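Local coordinates for ferredoxin (Trichomonas vaginalis, PDB 1L5P), which carries electrons through a single [2Fe-2S] cluster, linking pyruvate:ferredoxin oxidoreductase to hydrogenase, at residues G1-A5 and Q13-E17. Numbering follows the deposited sequence.
Sequences GTITA and QLKFE
An N-terminal beta hairpin of the [2Fe-2S] ferredoxin fold brings residues 1-5 and 13-17 together, antiparallel, strand axes 4.6 Å apart at 145°. It ties 10-15, an outermost strand of the mixed sheet within this chain, to 2-7, which also pairs with 90-92. Build the register from Ile-3 and Leu-14, a hydrogen-bonded pair: Ile-3 N to Leu-14 O and Leu-14 N to Ile-3 O are both 2.8 Å. Thr-2/Lys-15 and Thr-4/Gln-13 flank it as non-hydrogen-bonded pairs. Two further backbone bonds join Phe-16 N to Gly-1 O (2.8 Å) and Gly-1 N to Phe-16 O (3.0 Å).

Thr-2, Thr-4, Gln-13 and Lys-15 share one face. Lys-15 (chi1 -14°, t, p) sets NZ 3.6 Å from Thr-2 CG2; Gln-13 (t, t) runs forward along its own strand, NE2 3.0 Å from Thr-2 OG1, too poorly angled for a hydrogen bond. Ile-3 and Leu-14 take the opposite face, packing with Phe-16 against helix 22-27. Leu-14 (chi1 -31°, between wells; chi2 t) puts CD1 3.9 Å from Ala-5 CB. Ile-3 (chi1 p, chi2 111°) holds CG2 3.5 Å from Phe-16 CD2. Set Phe-16 to chi1 69°, chi2 70°: Gly-1 CA then makes a CH-pi contact over its face, 3.8 Å from the Phe-16 ring centroid.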
ATOM      1  N   GLY A   1       2.242   3.469 -14.292  1.00 29.06           N
ATOM      2  CA  GLY A   1       2.545   4.772 -13.621  1.00 28.28           C
ATOM      3  C   GLY A   1       3.569   4.591 -12.525  1.00 27.01           C
ATOM      4  O   GLY A   1       4.296   3.600 -12.528  1.00 28.44           O
ATOM      5  N   THR A   2       3.653   5.548 -11.608  1.00 26.38           N
ATOM      6  CA  THR A   2       4.586   5.434 -10.498  1.00 28.68           C
ATOM      7  C   THR A   2       4.051   6.064  -9.223  1.00 29.01           C
ATOM      8  O   THR A   2       3.257   7.009  -9.248  1.00 31.55           O
ATOM      9  CB  THR A   2       5.969   6.071 -10.789  1.00 30.23           C
ATOM     10  OG1 THR A   2       5.888   7.480 -10.583  1.00 33.64           O
ATOM     11  CG2 THR A   2       6.427   5.777 -12.213  1.00 30.11           C
ATOM     12  N   ILE A   3       4.502   5.520  -8.102  1.00 27.59           N
ATOM     13  CA  ILE A   3       4.103   6.005  -6.797  1.00 27.08           C
ATOM     14  C   ILE A   3       5.374   6.213  -5.991  1.00 27.57           C
ATOM     15  O   ILE A   3       6.438   5.675  -6.317  1.00 25.04           O
ATOM     16  CB  ILE A   3       3.158   4.992  -6.066  1.00 27.29           C
ATOM     17  CG1 ILE A   3       3.881   3.672  -5.790  1.00 24.20           C
ATOM     18  CG2 ILE A   3       1.937   4.696  -6.938  1.00 29.01           C
ATOM     19  CD1 ILE A   3       4.142   3.428  -4.337  1.00 23.19           C
ATOM     20  N   THR A   4       5.252   7.006  -4.939  1.00 28.50           N
ATOM     21  CA  THR A   4       6.369   7.322  -4.077  1.00 29.19           C
ATOM     22  C   THR A   4       6.214   6.602  -2.744  1.00 28.84           C
ATOM     23  O   THR A   4       5.190   6.757  -2.080  1.00 30.10           O
ATOM     24  CB  THR A   4       6.406   8.848  -3.840  1.00 29.97           C
ATOM     25  OG1 THR A   4       6.658   9.512  -5.084  1.00 31.32           O
ATOM     26  CG2 THR A   4       7.470   9.221  -2.829  1.00 30.49           C
ATOM     27  N   ALA A   5       7.214   5.807  -2.368  1.00 27.59           N
ATOM     28  CA  ALA A   5       7.204   5.097  -1.092  1.00 28.37           C
ATOM     29  C   ALA A   5       8.178   5.859  -0.210  1.00 29.91           C
ATOM     30  O   ALA A   5       9.229   6.276  -0.683  1.00 32.74           O
ATOM     31  CB  ALA A   5       7.673   3.653  -1.278  1.00 28.02           C
ATOM     32  N   GLN A  13      10.970   6.478  -5.486  1.00 44.92           N
ATOM     33  CA  GLN A  13       9.952   6.366  -6.516  1.00 45.03           C
ATOM     34  C   GLN A  13       9.958   4.970  -7.118  1.00 44.37           C
ATOM     35  O   GLN A  13      11.008   4.433  -7.478  1.00 44.17           O
ATOM     36  CB  GLN A  13      10.175   7.407  -7.612  1.00 47.68           C
ATOM     37  CG  GLN A  13       9.403   7.123  -8.893  1.00 50.21           C
ATOM     38  CD  GLN A  13       9.173   8.371  -9.717  1.00 51.48           C
ATOM     39  OE1 GLN A  13       9.335   9.486  -9.223  1.00 54.77           O
ATOM     40  NE2 GLN A  13       8.793   8.191 -10.980  1.00 52.39           N
ATOM     41  N   LEU A  14       8.772   4.383  -7.212  1.00 43.81           N
ATOM     42  CA  LEU A  14       8.617   3.046  -7.760  1.00 42.49           C
ATOM     43  C   LEU A  14       7.622   3.080  -8.909  1.00 42.39           C
ATOM     44  O   LEU A  14       6.647   3.836  -8.870  1.00 43.01           O
ATOM     45  CB  LEU A  14       8.120   2.076  -6.676  1.00 41.62           C
ATOM     46  CG  LEU A  14       8.535   2.334  -5.221  1.00 42.22           C
ATOM     47  CD1 LEU A  14       8.043   1.205  -4.326  1.00 41.56           C
ATOM     48  CD2 LEU A  14      10.046   2.443  -5.126  1.00 42.65           C
ATOM     49  N   LYS A  15       7.878   2.272  -9.934  1.00 41.72           N
ATOM     50  CA  LYS A  15       6.988   2.195 -11.089  1.00 40.83           C
ATOM     51  C   LYS A  15       6.041   1.034 -10.861  1.00 39.60           C
ATOM     52  O   LYS A  15       6.406   0.031 -10.259  1.00 37.43           O
ATOM     53  CB  LYS A  15       7.768   1.950 -12.386  1.00 42.18           C
ATOM     54  CG  LYS A  15       9.270   2.175 -12.291  1.00 46.80           C
ATOM     55  CD  LYS A  15       9.899   2.280 -13.674  1.00 47.08           C
ATOM     56  CE  LYS A  15       9.797   3.698 -14.220  1.00 52.75           C
ATOM     57  NZ  LYS A  15       9.700   4.725 -13.130  1.00 54.67           N
ATOM     58  N   PHE A  16       4.810   1.172 -11.325  1.00 40.31           N
ATOM     59  CA  PHE A  16       3.853   0.098 -11.154  1.00 42.23           C
ATOM     60  C   PHE A  16       3.161  -0.170 -12.467  1.00 45.18           C
ATOM     61  O   PHE A  16       3.084   0.701 -13.341  1.00 46.30           O
ATOM     62  CB  PHE A  16       2.814   0.443 -10.082  1.00 38.54           C
ATOM     63  CG  PHE A  16       1.880   1.546 -10.477  1.00 35.99           C
ATOM     64  CD1 PHE A  16       0.920   1.347 -11.468  1.00 35.72           C
ATOM     65  CD2 PHE A  16       1.973   2.796  -9.876  1.00 35.94           C
ATOM     66  CE1 PHE A  16       0.071   2.379 -11.860  1.00 35.82           C
ATOM     67  CE2 PHE A  16       1.126   3.840 -10.259  1.00 35.44           C
ATOM     68  CZ  PHE A  16       0.175   3.632 -11.253  1.00 34.92           C
ATOM     69  N   GLU A  17       2.658  -1.390 -12.593  1.00 47.16           N
ATOM     70  CA  GLU A  17       1.947  -1.813 -13.782  1.00 48.43           C
ATOM     71  C   GLU A  17       0.474  -1.939 -13.412  1.00 47.65           C
ATOM     72  O   GLU A  17       0.143  -2.462 -12.347  1.00 48.82           O
ATOM     73  CB  GLU A  17       2.491  -3.160 -14.241  1.00 50.85           C
ATOM     74  CG  GLU A  17       3.340  -3.085 -15.478  1.00 59.85           C
ATOM     75  CD  GLU A  17       2.663  -3.734 -16.669  1.00 68.24           C
ATOM     76  OE1 GLU A  17       2.369  -4.952 -16.602  1.00 72.63           O
ATOM     77  OE2 GLU A  17       2.420  -3.026 -17.674  1.00 72.18           O
TER